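Local coordinates for protein serine protease inhibitor (Schistosoma haematobium, PDB 3STO) that probably inhibits serine endopeptidases in the manner of serpins, by offering an exposed reactive-centre loop to the target protease, at residues Gly57-Arg62 and Ser324-Ile329; Gly229-Gly234 and Val291-Pro296; Asp317-Val322 and Leu335-Phe340. One frame throughout, in Å; residues are numbered along the deposited sequence.

Contact 1. Residues Gly57-Arg62 and Ser324-Ile329; sequences GGAQGR and SDLSGI
Gly58 and Gly328 bring the two loops together backbone to backbone, their CA atoms 3.9 Å apart, and the chains stay close as far as Gln60 and Asp325 without forming a regular strand pair. The main polar link is Gln60 N to Asp325 O, 2.8 Å long and nearly straight at 169°. A second bond, Gly328 N to Gly58 O, is weak: it measures 3.2 Å and bends to 131°. The same Gly58 O also receives a CA-H...O contact from Leu326 CA, while Gly57 O takes a nearly linear one from Gly328 CA at 3.3 Å. So close an approach is possible because neither Gly58 nor Gly328 carries a side chain. In the serpin fold this joins the turn between helices 43-55 and 61-70 to the long loop that precedes strand 339-348. Gly57, with positive phi, is where the chain leaves the first of those helices.

Around this backbone core, Asp325 is the principal side chain. Its CG is anti to the backbone N (chi1 -167°), which sends the carboxylate group toward Gln60; Asp325 OD1 lies 3.5 Å from Gln60 CB. Ser327 OG donates to that same OD1 over 2.9 Å, nearly in line with its C-O bond, and Ser327 N adds a weak bond to it, so two donors of one residue hold the carboxylate. The CG of Gln60 packs beside Ser327 OG, but its amide end leads away from the loop. On the inner side the contact turns apolar: Leu326 CD1 lies 3.7 Å from Ala59 CA and somewhat farther from its CB, and Ile329 CG1 approaches Gly58 CA to 3.6 Å.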
ATOM      1  N   GLY A  57      20.485   0.170 -11.737  1.00 32.39           N
ATOM      2  CA  GLY A  57      21.068   0.439 -13.051  1.00 26.91           C
ATOM      3  C   GLY A  57      20.264  -0.035 -14.274  1.00 26.87           C
ATOM      4  O   GLY A  57      20.649   0.217 -15.414  1.00 35.26           O
ATOM      5  N   GLY A  58      19.154  -0.725 -14.053  1.00 16.60           N
ATOM      6  CA  GLY A  58      18.334  -1.226 -15.137  1.00 18.50           C
ATOM      7  C   GLY A  58      17.810  -0.163 -16.104  1.00 27.59           C
ATOM      8  O   GLY A  58      17.880  -0.328 -17.326  1.00 22.44           O
ATOM      9  N   ALA A  59      17.275   0.928 -15.566  1.00 21.51           N
ATOM     10  CA  ALA A  59      16.602   1.930 -16.377  1.00 15.99           C
ATOM     11  C   ALA A  59      17.568   3.045 -16.719  1.00 23.92           C
ATOM     12  O   ALA A  59      18.191   3.632 -15.838  1.00 27.08           O
ATOM     13  CB  ALA A  59      15.399   2.494 -15.641  1.00 19.25           C
ATOM     14  N   GLN A  60      17.697   3.351 -18.006  1.00 24.54           N
ATOM     15  CA  GLN A  60      18.699   4.310 -18.411  1.00 18.94           C
ATOM     16  C   GLN A  60      18.103   5.431 -19.227  1.00 18.69           C
ATOM     17  O   GLN A  60      16.938   5.381 -19.606  1.00 24.58           O
ATOM     18  CB  GLN A  60      19.787   3.586 -19.212  1.00 23.93           C
ATOM     19  CG  GLN A  60      20.636   2.657 -18.365  1.00 29.37           C
ATOM     20  CD  GLN A  60      21.662   3.402 -17.548  1.00 39.61           C
ATOM     21  OE1 GLN A  60      21.671   4.653 -17.484  1.00 42.42           O
ATOM     22  NE2 GLN A  60      22.549   2.651 -16.934  1.00 48.11           N
ATOM     23  N   GLY A  61      18.939   6.396 -19.568  1.00 23.32           N
ATOM     24  CA  GLY A  61      18.517   7.511 -20.377  1.00 19.18           C
ATOM     25  C   GLY A  61      17.275   8.169 -19.811  1.00 25.37           C
ATOM     26  O   GLY A  61      17.159   8.375 -18.612  1.00 26.00           O
ATOM     27  N   ARG A  62      16.345   8.477 -20.696  1.00 22.99           N
ATOM     28  CA  ARG A  62      15.139   9.201 -20.370  1.00 21.58           C
ATOM     29  C   ARG A  62      14.147   8.324 -19.542  1.00 28.94           C
ATOM     30  O   ARG A  62      13.346   8.832 -18.748  1.00 21.51           O
ATOM     31  CB  ARG A  62      14.514   9.688 -21.687  1.00 28.63           C
ATOM     32  CG  ARG A  62      13.395  10.719 -21.524  1.00 35.76           C
ATOM     33  CD  ARG A  62      13.158  11.448 -22.815  1.00 48.52           C
ATOM     34  NE  ARG A  62      11.743  11.508 -23.139  1.00 55.59           N
ATOM     35  CZ  ARG A  62      11.155  10.744 -24.051  1.00 65.78           C
ATOM     36  NH1 ARG A  62      11.875   9.864 -24.742  1.00 50.07           N
ATOM     37  NH2 ARG A  62       9.849  10.866 -24.273  1.00 61.57           N
ATOM     38  N   SER A 324      11.485   2.862 -24.621  1.00 27.85           N
ATOM     39  CA  SER A 324      12.029   2.169 -23.450  1.00 28.51           C
ATOM     40  C   SER A 324      13.525   1.951 -23.501  1.00 31.17           C
ATOM     41  O   SER A 324      14.015   1.343 -24.436  1.00 26.39           O
ATOM     42  CB  SER A 324      11.362   0.805 -23.276  1.00 31.86           C
ATOM     43  OG  SER A 324      11.732   0.230 -22.023  1.00 39.65           O
ATOM     44  N   ASP A 325      14.230   2.422 -22.474  1.00 22.01           N
ATOM     45  CA  ASP A 325      15.661   2.193 -22.335  1.00 25.58           C
ATOM     46  C   ASP A 325      15.977   1.357 -21.066  1.00 23.44           C
ATOM     47  O   ASP A 325      16.287   1.909 -20.001  1.00 18.95           O
ATOM     48  CB  ASP A 325      16.448   3.537 -22.342  1.00 20.08           C
ATOM     49  CG  ASP A 325      17.988   3.342 -22.531  1.00 29.73           C
ATOM     50  OD1 ASP A 325      18.534   2.284 -22.151  1.00 26.20           O
ATOM     51  OD2 ASP A 325      18.660   4.262 -23.058  1.00 44.93           O
ATOM     52  N   LEU A 326      15.908   0.032 -21.211  1.00 22.65           N
ATOM     53  CA  LEU A 326      16.312  -0.907 -20.153  1.00 31.58           C
ATOM     54  C   LEU A 326      17.625  -1.617 -20.524  1.00 26.58           C
ATOM     55  O   LEU A 326      17.796  -2.832 -20.347  1.00 24.29           O
ATOM     56  CB  LEU A 326      15.212  -1.928 -19.820  1.00 22.86           C
ATOM     57  CG  LEU A 326      13.962  -1.584 -18.960  1.00 29.97           C
ATOM     58  CD1 LEU A 326      14.256  -0.540 -17.915  1.00 20.24           C
ATOM     59  CD2 LEU A 326      12.751  -1.184 -19.779  1.00 27.74           C
ATOM     60  N   SER A 327      18.568  -0.837 -21.019  1.00 27.67           N
ATOM     61  CA  SER A 327      19.809  -1.413 -21.500  1.00 25.97           C
ATOM     62  C   SER A 327      20.643  -1.909 -20.331  1.00 28.03           C
ATOM     63  O   SER A 327      21.544  -2.707 -20.517  1.00 32.75           O
ATOM     64  CB  SER A 327      20.576  -0.398 -22.348  1.00 25.98           C
ATOM     65  OG  SER A 327      20.949   0.728 -21.575  1.00 38.46           O
ATOM     66  N   GLY A 328      20.334  -1.439 -19.126  1.00 28.74           N
ATOM     67  CA  GLY A 328      20.984  -1.928 -17.918  1.00 20.69           C
ATOM     68  C   GLY A 328      20.536  -3.339 -17.551  1.00 26.49           C
ATOM     69  O   GLY A 328      21.182  -4.016 -16.757  1.00 34.26           O
ATOM     70  N   ILE A 329      19.421  -3.779 -18.127  1.00 20.75           N
ATOM     71  CA  ILE A 329      18.887  -5.115 -17.859  1.00 33.51           C
ATOM     72  C   ILE A 329      19.203  -6.116 -18.984  1.00 43.10           C
ATOM     73  O   ILE A 329      19.514  -7.282 -18.726  1.00 32.68           O
ATOM     74  CB  ILE A 329      17.345  -5.079 -17.700  1.00 35.55           C
ATOM     75  CG1 ILE A 329      16.931  -4.233 -16.492  1.00 24.82           C
ATOM     76  CG2 ILE A 329      16.776  -6.494 -17.616  1.00 24.82           C
ATOM     77  CD1 ILE A 329      15.407  -4.016 -16.400  1.00 17.47           C
TER

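Contact 2. Residues Gly229-Gly234 and Val291-Pro296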
ATOM      1  N   GLY A 229     -12.694   1.300  25.448  1.00 24.54           N
ATOM      2  CA  GLY A 229     -11.268   1.395  25.647  1.00 26.29           C
ATOM      3  C   GLY A 229     -10.707   2.793  25.558  1.00 27.54           C
ATOM      4  O   GLY A 229     -11.396   3.752  25.209  1.00 27.44           O
ATOM      5  N   VAL A 230      -9.439   2.902  25.917  1.00 20.63           N
ATOM      6  CA  VAL A 230      -8.762   4.163  25.849  1.00 29.29           C
ATOM      7  C   VAL A 230      -8.132   4.189  24.479  1.00 30.32           C
ATOM      8  O   VAL A 230      -7.522   3.208  24.053  1.00 24.60           O
ATOM      9  CB  VAL A 230      -7.693   4.260  26.945  1.00 35.97           C
ATOM     10  CG1 VAL A 230      -6.857   5.526  26.779  1.00 34.56           C
ATOM     11  CG2 VAL A 230      -8.379   4.269  28.274  1.00 41.53           C
HETATM   12  N   MSE A 231      -8.329   5.283  23.757  1.00 29.19           N
HETATM   13  CA  MSE A 231      -7.607   5.451  22.504  1.00 31.07           C
HETATM   14  C   MSE A 231      -7.566   6.902  22.093  1.00 21.15           C
HETATM   15  O   MSE A 231      -8.261   7.739  22.668  1.00 26.87           O
HETATM   16  CB  MSE A 231      -8.146   4.532  21.393  1.00 21.42           C
HETATM   17  CG  MSE A 231      -9.635   4.648  21.071  1.00 37.90           C
HETATM   18 SE   MSE A 231     -10.372   3.117  19.960  1.00 58.97          SE
HETATM   19  CE  MSE A 231     -11.145   1.985  21.415  1.00 34.59           C
ATOM     20  N   LYS A 232      -6.722   7.195  21.117  1.00 17.49           N
ATOM     21  CA  LYS A 232      -6.603   8.548  20.590  1.00 23.76           C
ATOM     22  C   LYS A 232      -7.783   8.860  19.678  1.00 22.01           C
ATOM     23  O   LYS A 232      -8.194   8.041  18.860  1.00 15.98           O
ATOM     24  CB  LYS A 232      -5.287   8.697  19.843  1.00 26.43           C
ATOM     25  CG  LYS A 232      -4.104   8.857  20.755  1.00 21.67           C
ATOM     26  CD  LYS A 232      -3.959  10.302  21.151  1.00 34.23           C
ATOM     27  CE  LYS A 232      -2.673  10.504  21.890  1.00 35.17           C
ATOM     28  NZ  LYS A 232      -1.623   9.967  21.002  1.00 38.74           N
ATOM     29  N   TYR A 233      -8.343  10.042  19.844  1.00 17.99           N
ATOM     30  CA  TYR A 233      -9.591  10.355  19.190  1.00 13.37           C
ATOM     31  C   TYR A 233      -9.658  11.844  18.935  1.00 18.96           C
ATOM     32  O   TYR A 233      -9.080  12.639  19.671  1.00 21.44           O
ATOM     33  CB  TYR A 233     -10.779   9.923  20.080  1.00 25.58           C
ATOM     34  CG  TYR A 233     -12.075  10.569  19.674  1.00 18.64           C
ATOM     35  CD1 TYR A 233     -12.465  11.798  20.225  1.00 19.54           C
ATOM     36  CD2 TYR A 233     -12.888   9.991  18.691  1.00 15.99           C
ATOM     37  CE1 TYR A 233     -13.656  12.426  19.842  1.00 20.02           C
ATOM     38  CE2 TYR A 233     -14.084  10.613  18.290  1.00 18.79           C
ATOM     39  CZ  TYR A 233     -14.462  11.826  18.857  1.00 25.95           C
ATOM     40  OH  TYR A 233     -15.641  12.432  18.454  1.00 28.91           O
ATOM     41  N   GLY A 234     -10.371  12.230  17.890  1.00 18.23           N
ATOM     42  CA  GLY A 234     -10.567  13.637  17.623  1.00 10.57           C
ATOM     43  C   GLY A 234     -11.772  13.816  16.728  1.00 20.01           C
ATOM     44  O   GLY A 234     -12.022  12.971  15.853  1.00 16.25           O
ATOM     45  N   VAL A 291     -13.535   5.329  24.559  1.00 25.32           N
ATOM     46  CA  VAL A 291     -14.340   5.180  23.366  1.00 23.91           C
ATOM     47  C   VAL A 291     -15.086   3.873  23.358  1.00 26.68           C
ATOM     48  O   VAL A 291     -14.522   2.792  23.644  1.00 23.96           O
ATOM     49  CB  VAL A 291     -13.449   5.240  22.108  1.00 22.88           C
ATOM     50  CG1 VAL A 291     -14.279   5.134  20.870  1.00 17.41           C
ATOM     51  CG2 VAL A 291     -12.685   6.517  22.101  1.00 14.57           C
ATOM     52  N   SER A 292     -16.369   3.981  23.042  1.00 20.76           N
ATOM     53  CA  SER A 292     -17.157   2.819  22.651  1.00 25.10           C
ATOM     54  C   SER A 292     -16.945   2.643  21.137  1.00 22.25           C
ATOM     55  O   SER A 292     -17.411   3.447  20.336  1.00 21.21           O
ATOM     56  CB  SER A 292     -18.629   3.051  22.956  1.00 24.17           C
ATOM     57  OG  SER A 292     -19.426   2.072  22.327  1.00 28.32           O
ATOM     58  N   LEU A 293     -16.203   1.614  20.766  1.00 20.54           N
ATOM     59  CA  LEU A 293     -15.818   1.406  19.384  1.00 23.65           C
ATOM     60  C   LEU A 293     -16.559   0.223  18.794  1.00 23.74           C
ATOM     61  O   LEU A 293     -16.506  -0.877  19.334  1.00 20.26           O
ATOM     62  CB  LEU A 293     -14.304   1.159  19.292  1.00 22.32           C
ATOM     63  CG  LEU A 293     -13.696   0.649  17.975  1.00 28.09           C
ATOM     64  CD1 LEU A 293     -13.952   1.626  16.855  1.00 19.68           C
ATOM     65  CD2 LEU A 293     -12.175   0.386  18.113  1.00 17.95           C
ATOM     66  N   ARG A 294     -17.239   0.432  17.677  1.00 20.52           N
ATOM     67  CA  ARG A 294     -17.738  -0.715  16.918  1.00 16.86           C
ATOM     68  C   ARG A 294     -17.157  -0.692  15.543  1.00 15.82           C
ATOM     69  O   ARG A 294     -17.142   0.338  14.877  1.00 18.25           O
ATOM     70  CB  ARG A 294     -19.253  -0.707  16.814  1.00 25.91           C
ATOM     71  CG  ARG A 294     -19.954  -0.525  18.132  1.00 30.62           C
ATOM     72  CD  ARG A 294     -21.372  -0.980  17.998  1.00 27.56           C
ATOM     73  NE  ARG A 294     -22.149  -0.593  19.148  1.00 26.37           N
ATOM     74  CZ  ARG A 294     -23.328  -0.009  19.057  1.00 33.23           C
ATOM     75  NH1 ARG A 294     -23.840   0.241  17.861  1.00 44.76           N
ATOM     76  NH2 ARG A 294     -23.991   0.311  20.152  1.00 37.56           N
ATOM     77  N   LEU A 295     -16.728  -1.854  15.101  1.00 14.52           N
ATOM     78  CA  LEU A 295     -15.923  -1.946  13.915  1.00 19.57           C
ATOM     79  C   LEU A 295     -16.233  -3.281  13.255  1.00 18.85           C
ATOM     80  O   LEU A 295     -16.096  -4.330  13.874  1.00 19.65           O
ATOM     81  CB  LEU A 295     -14.417  -1.832  14.286  1.00 13.67           C
ATOM     82  CG  LEU A 295     -13.358  -1.877  13.176  1.00 25.75           C
ATOM     83  CD1 LEU A 295     -13.517  -0.665  12.237  1.00 20.66           C
ATOM     84  CD2 LEU A 295     -11.898  -1.959  13.705  1.00 16.77           C
ATOM     85  N   PRO A 296     -16.620  -3.242  11.972  1.00 25.60           N
ATOM     86  CA  PRO A 296     -16.827  -4.474  11.201  1.00 25.43           C
ATOM     87  C   PRO A 296     -15.537  -5.328  11.072  1.00 25.60           C
ATOM     88  O   PRO A 296     -14.424  -4.807  10.935  1.00 21.06           O
ATOM     89  CB  PRO A 296     -17.261  -3.942   9.816  1.00 20.39           C
ATOM     90  CG  PRO A 296     -17.588  -2.514  10.026  1.00 19.25           C
ATOM     91  CD  PRO A 296     -16.769  -2.033  11.140  1.00 17.22           C
TER
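Gly229 and Val291 form an antiparallel, hydrogen-bonded pair, CA to CA 5.4 Å, at a sharp bend of the serpin beta framework, consistent with the place where, in serpins, sheet C passes into sheet B. Two backbone bonds close the pair: Val291 N to Gly229 O at 2.7 Å and 159°, and Gly229 N to Val291 O at 3.0 Å. Away from this pair the strands diverge, the axes of segments 229-234 and 291-296 lying 87° apart. Pairing nevertheless continues around the corner, since Met231 and Tyr233 exchange backbone bonds with Thr289 and Lys287, just ahead of Val291.

Within the angle so formed, Met231, present as selenomethionine, bridges the two arms. Its CA-CB bond is directed at 291-296, and CG, set between the backbone N and the carbonyl carbon, packs 3.7 Å from Val291 CG2. The next atom, SE, reaches Leu293 CD2 at 3.8 Å. There the chain bends, chi3 being 97°, which turns CE back against Leu293, 3.8 Å from CD2. The side chain thus meets first one residue of the partner strand and then the one two positions on, crossing both at about a right angle. Val291 and Leu293, two positions apart, both turn an apolar branch toward Met231, with Val291 CG2 anti to its own carbonyl carbon.

Tyr233 joins from farther along the first strand; its hydroxyl is bonded to Glu242 of strand 241-247, and Val373 and Phe375 of strand 373-376 pack against Tyr233 and Val291 respectively. Across the contact its part is a loose one, Tyr233 CB standing 4.4 Å from Val291 CG2.

Contact 3. Residues Asp317-Val322 and Leu335-Phe340; sequences DLFDPV and LYVNEF
The connection between helix 307-312 and strand 339-348 folds back on itself where Leu318 and Phe319 meet Val337 and Pro321 covers Tyr336. One backbone bond fixes this return: Val337 N donates to Leu318 O over 3.0 Å, at an angle of 175°. A water lies 2.9 Å from both Phe319 O and Val337 O and so spans the two chains.

Val337 divides its branches between two neighbours. CG2 touches Leu318 CD2 at 3.6 Å; CG1 faces Phe319 CE1 at 3.8 Å, the two side chains lying side by side and pointing the same way. At the edge of the Phe319 ring, near its plane, Val337 O sits 3.7 Å from CD1.

Strand 339-348 runs parallel to strand 186-197, consistent with serpin sheet A before the reactive loop has been taken up as a full central strand, although the short strand 352-353 already pairs with strand 186-197. Phe340 carries the contact into strand 339-348, its CD2 approaching Phe319 CZ to 4.2 Å, while Val307 of helix 307-312 touches the side chains of both Phe319 and Phe340.

Toward the solvent side, Tyr336 makes the other half of the packing. With CG between the backbone N and the carbonyl carbon (chi1 68°), the ring starts out from CB, itself 3.5 Å from Leu318 O. Pro321 CG stands over one face, 3.7 Å from the ring centroid and 18° off the normal, a CH-pi contact. The proline follows Asp320, whose OD1 accepts from Val322 N to make an Asx turn, the N-H coming from well above the carboxylate plane.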
ATOM      1  N   ASP A 317       8.245   6.400 -20.678  1.00 21.85           N
ATOM      2  CA  ASP A 317       9.113   5.586 -21.557  1.00 24.41           C
ATOM      3  C   ASP A 317       9.201   4.136 -21.141  1.00 27.07           C
ATOM      4  O   ASP A 317       9.352   3.276 -21.991  1.00 22.35           O
ATOM      5  CB  ASP A 317      10.525   6.131 -21.625  1.00 24.73           C
ATOM      6  CG  ASP A 317      10.608   7.444 -22.352  1.00 33.88           C
ATOM      7  OD1 ASP A 317       9.536   8.042 -22.665  1.00 24.24           O
ATOM      8  OD2 ASP A 317      11.766   7.870 -22.595  1.00 33.49           O
ATOM      9  N   LEU A 318       9.155   3.878 -19.832  1.00 22.80           N
ATOM     10  CA  LEU A 318       9.210   2.514 -19.303  1.00 18.50           C
ATOM     11  C   LEU A 318       8.170   1.598 -19.982  1.00 21.96           C
ATOM     12  O   LEU A 318       8.372   0.387 -20.109  1.00 20.11           O
ATOM     13  CB  LEU A 318       8.895   2.539 -17.807  1.00 27.95           C
ATOM     14  CG  LEU A 318       9.672   1.796 -16.727  1.00 30.67           C
ATOM     15  CD1 LEU A 318       8.749   1.529 -15.569  1.00 25.34           C
ATOM     16  CD2 LEU A 318      10.335   0.513 -17.201  1.00 24.98           C
ATOM     17  N   PHE A 319       7.042   2.184 -20.389  1.00 22.51           N
ATOM     18  CA  PHE A 319       5.883   1.391 -20.798  1.00 28.26           C
ATOM     19  C   PHE A 319       5.702   1.331 -22.298  1.00 21.87           C
ATOM     20  O   PHE A 319       4.690   0.878 -22.794  1.00 28.90           O
ATOM     21  CB  PHE A 319       4.609   1.906 -20.107  1.00 24.29           C
ATOM     22  CG  PHE A 319       4.729   1.964 -18.601  1.00 21.45           C
ATOM     23  CD1 PHE A 319       4.938   0.800 -17.870  1.00 14.91           C
ATOM     24  CD2 PHE A 319       4.667   3.176 -17.933  1.00 19.91           C
ATOM     25  CE1 PHE A 319       5.068   0.845 -16.501  1.00 24.07           C
ATOM     26  CE2 PHE A 319       4.796   3.242 -16.555  1.00 17.16           C
ATOM     27  CZ  PHE A 319       5.004   2.072 -15.828  1.00 16.65           C
ATOM     28  N   ASP A 320       6.727   1.749 -23.012  1.00 28.36           N
ATOM     29  CA  ASP A 320       6.635   1.948 -24.451  1.00 32.58           C
ATOM     30  C   ASP A 320       7.790   1.266 -25.189  1.00 28.49           C
ATOM     31  O   ASP A 320       8.962   1.586 -24.975  1.00 26.49           O
ATOM     32  CB  ASP A 320       6.594   3.449 -24.739  1.00 40.94           C
ATOM     33  CG  ASP A 320       6.588   3.765 -26.219  1.00 54.04           C
ATOM     34  OD1 ASP A 320       6.414   2.835 -27.035  1.00 49.68           O
ATOM     35  OD2 ASP A 320       6.757   4.954 -26.560  1.00 61.73           O
ATOM     36  N   PRO A 321       7.452   0.313 -26.056  1.00 25.51           N
ATOM     37  CA  PRO A 321       8.373  -0.469 -26.897  1.00 38.54           C
ATOM     38  C   PRO A 321       9.406   0.387 -27.634  1.00 36.57           C
ATOM     39  O   PRO A 321      10.539  -0.034 -27.759  1.00 33.18           O
ATOM     40  CB  PRO A 321       7.444  -1.112 -27.920  1.00 34.28           C
ATOM     41  CG  PRO A 321       6.130  -1.183 -27.235  1.00 32.40           C
ATOM     42  CD  PRO A 321       6.039   0.002 -26.332  1.00 31.34           C
ATOM     43  N   VAL A 322       9.028   1.577 -28.087  1.00 30.31           N
ATOM     44  CA  VAL A 322       9.943   2.409 -28.852  1.00 46.61           C
ATOM     45  C   VAL A 322      10.930   3.155 -27.960  1.00 44.29           C
ATOM     46  O   VAL A 322      12.143   3.107 -28.170  1.00 45.74           O
ATOM     47  CB  VAL A 322       9.191   3.452 -29.724  1.00 38.32           C
ATOM     48  CG1 VAL A 322      10.169   4.450 -30.287  1.00 40.66           C
ATOM     49  CG2 VAL A 322       8.425   2.769 -30.836  1.00 37.94           C
ATOM     50  N   LEU A 335      12.860  -4.464 -24.786  1.00 34.29           N
ATOM     51  CA  LEU A 335      12.391  -4.777 -23.444  1.00 31.59           C
ATOM     52  C   LEU A 335      11.672  -3.557 -22.889  1.00 29.75           C
ATOM     53  O   LEU A 335      12.249  -2.465 -22.815  1.00 26.03           O
ATOM     54  CB  LEU A 335      13.521  -5.144 -22.488  1.00 26.40           C
ATOM     55  CG  LEU A 335      13.011  -5.571 -21.106  1.00 30.79           C
ATOM     56  CD1 LEU A 335      12.163  -6.831 -21.167  1.00 26.97           C
ATOM     57  CD2 LEU A 335      14.148  -5.750 -20.150  1.00 27.79           C
ATOM     58  N   TYR A 336      10.410  -3.742 -22.526  1.00 22.91           N
ATOM     59  CA  TYR A 336       9.675  -2.706 -21.812  1.00 32.69           C
ATOM     60  C   TYR A 336       8.682  -3.371 -20.877  1.00 23.40           C
ATOM     61  O   TYR A 336       8.468  -4.590 -20.939  1.00 29.58           O
ATOM     62  CB  TYR A 336       8.937  -1.787 -22.774  1.00 21.40           C
ATOM     63  CG  TYR A 336       7.808  -2.495 -23.479  1.00 32.29           C
ATOM     64  CD1 TYR A 336       8.066  -3.403 -24.511  1.00 27.84           C
ATOM     65  CD2 TYR A 336       6.475  -2.262 -23.111  1.00 36.99           C
ATOM     66  CE1 TYR A 336       7.040  -4.040 -25.171  1.00 28.40           C
ATOM     67  CE2 TYR A 336       5.437  -2.899 -23.754  1.00 32.08           C
ATOM     68  CZ  TYR A 336       5.724  -3.786 -24.782  1.00 45.79           C
ATOM     69  OH  TYR A 336       4.694  -4.417 -25.421  1.00 50.44           O
ATOM     70  N   VAL A 337       8.067  -2.577 -20.006  1.00 25.40           N
ATOM     71  CA  VAL A 337       7.163  -3.148 -19.027  1.00 18.02           C
ATOM     72  C   VAL A 337       5.746  -3.213 -19.590  1.00 23.24           C
ATOM     73  O   VAL A 337       5.190  -2.187 -19.971  1.00 24.45           O
ATOM     74  CB  VAL A 337       7.215  -2.360 -17.704  1.00 25.40           C
ATOM     75  CG1 VAL A 337       6.057  -2.794 -16.771  1.00 23.82           C
ATOM     76  CG2 VAL A 337       8.566  -2.571 -17.036  1.00 23.21           C
ATOM     77  N   ASN A 338       5.164  -4.411 -19.658  1.00 27.30           N
ATOM     78  CA  ASN A 338       3.792  -4.545 -20.149  1.00 22.92           C
ATOM     79  C   ASN A 338       2.790  -4.218 -19.042  1.00 35.77           C
ATOM     80  O   ASN A 338       1.842  -3.459 -19.259  1.00 38.44           O
ATOM     81  CB  ASN A 338       3.525  -5.964 -20.649  1.00 31.86           C
ATOM     82  CG  ASN A 338       4.322  -6.313 -21.866  1.00 40.49           C
ATOM     83  OD1 ASN A 338       5.474  -6.766 -21.766  1.00 31.46           O
ATOM     84  ND2 ASN A 338       3.720  -6.106 -23.038  1.00 29.53           N
ATOM     85  N   GLU A 339       2.994  -4.801 -17.861  1.00 28.29           N
ATOM     86  CA  GLU A 339       2.068  -4.612 -16.738  1.00 29.27           C
ATOM     87  C   GLU A 339       2.805  -4.336 -15.423  1.00 29.70           C
ATOM     88  O   GLU A 339       3.885  -4.868 -15.161  1.00 28.54           O
ATOM     89  CB  GLU A 339       1.163  -5.829 -16.560  1.00 32.34           C
ATOM     90  CG  GLU A 339       0.604  -6.392 -17.848  1.00 38.82           C
ATOM     91  CD  GLU A 339      -0.226  -7.658 -17.632  1.00 59.99           C
ATOM     92  OE1 GLU A 339      -1.000  -7.714 -16.646  1.00 61.83           O
ATOM     93  OE2 GLU A 339      -0.101  -8.604 -18.448  1.00 71.84           O
ATOM     94  N   PHE A 340       2.205  -3.486 -14.609  1.00 25.26           N
ATOM     95  CA  PHE A 340       2.772  -3.098 -13.352  1.00 25.43           C
ATOM     96  C   PHE A 340       1.570  -3.191 -12.400  1.00 30.49           C
ATOM     97  O   PHE A 340       0.639  -2.389 -12.434  1.00 24.68           O
ATOM     98  CB  PHE A 340       3.362  -1.694 -13.475  1.00 20.83           C
ATOM     99  CG  PHE A 340       4.111  -1.212 -12.253  1.00 25.65           C
ATOM    100  CD1 PHE A 340       3.756  -1.608 -10.993  1.00 27.96           C
ATOM    101  CD2 PHE A 340       5.176  -0.342 -12.379  1.00 41.06           C
ATOM    102  CE1 PHE A 340       4.430  -1.141  -9.874  1.00 32.30           C
ATOM    103  CE2 PHE A 340       5.856   0.125 -11.259  1.00 37.75           C
ATOM    104  CZ  PHE A 340       5.469  -0.280 -10.001  1.00 26.85           C
TER
HETATM  105  O   HOH W   1       3.001  -1.217 -21.660  1.00 37.28           O

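Overall arrangement
From the N terminus, the turn after helix 43-55 supplies the first half of contact 1, which stays open until 324-329. Contact 2 opens and closes within that span, pairing strand 218-236 with strand 287-305 at a bend. Contact 3 opens at 317-322, before contact 1 has closed, and closes at 335-340, so these two cross. They also touch, through a salt bridge from Arg62 to Asp317 and a probable hydrogen bond from Ser324 to Leu335, with centres about 11 Å apart. Contact 2 lies on the opposite side of the chain's centre, about 49 Å from contact 1 between centres. Strands 287-305 and 339-348, neighbours in one sheet, link contacts 2 and 3.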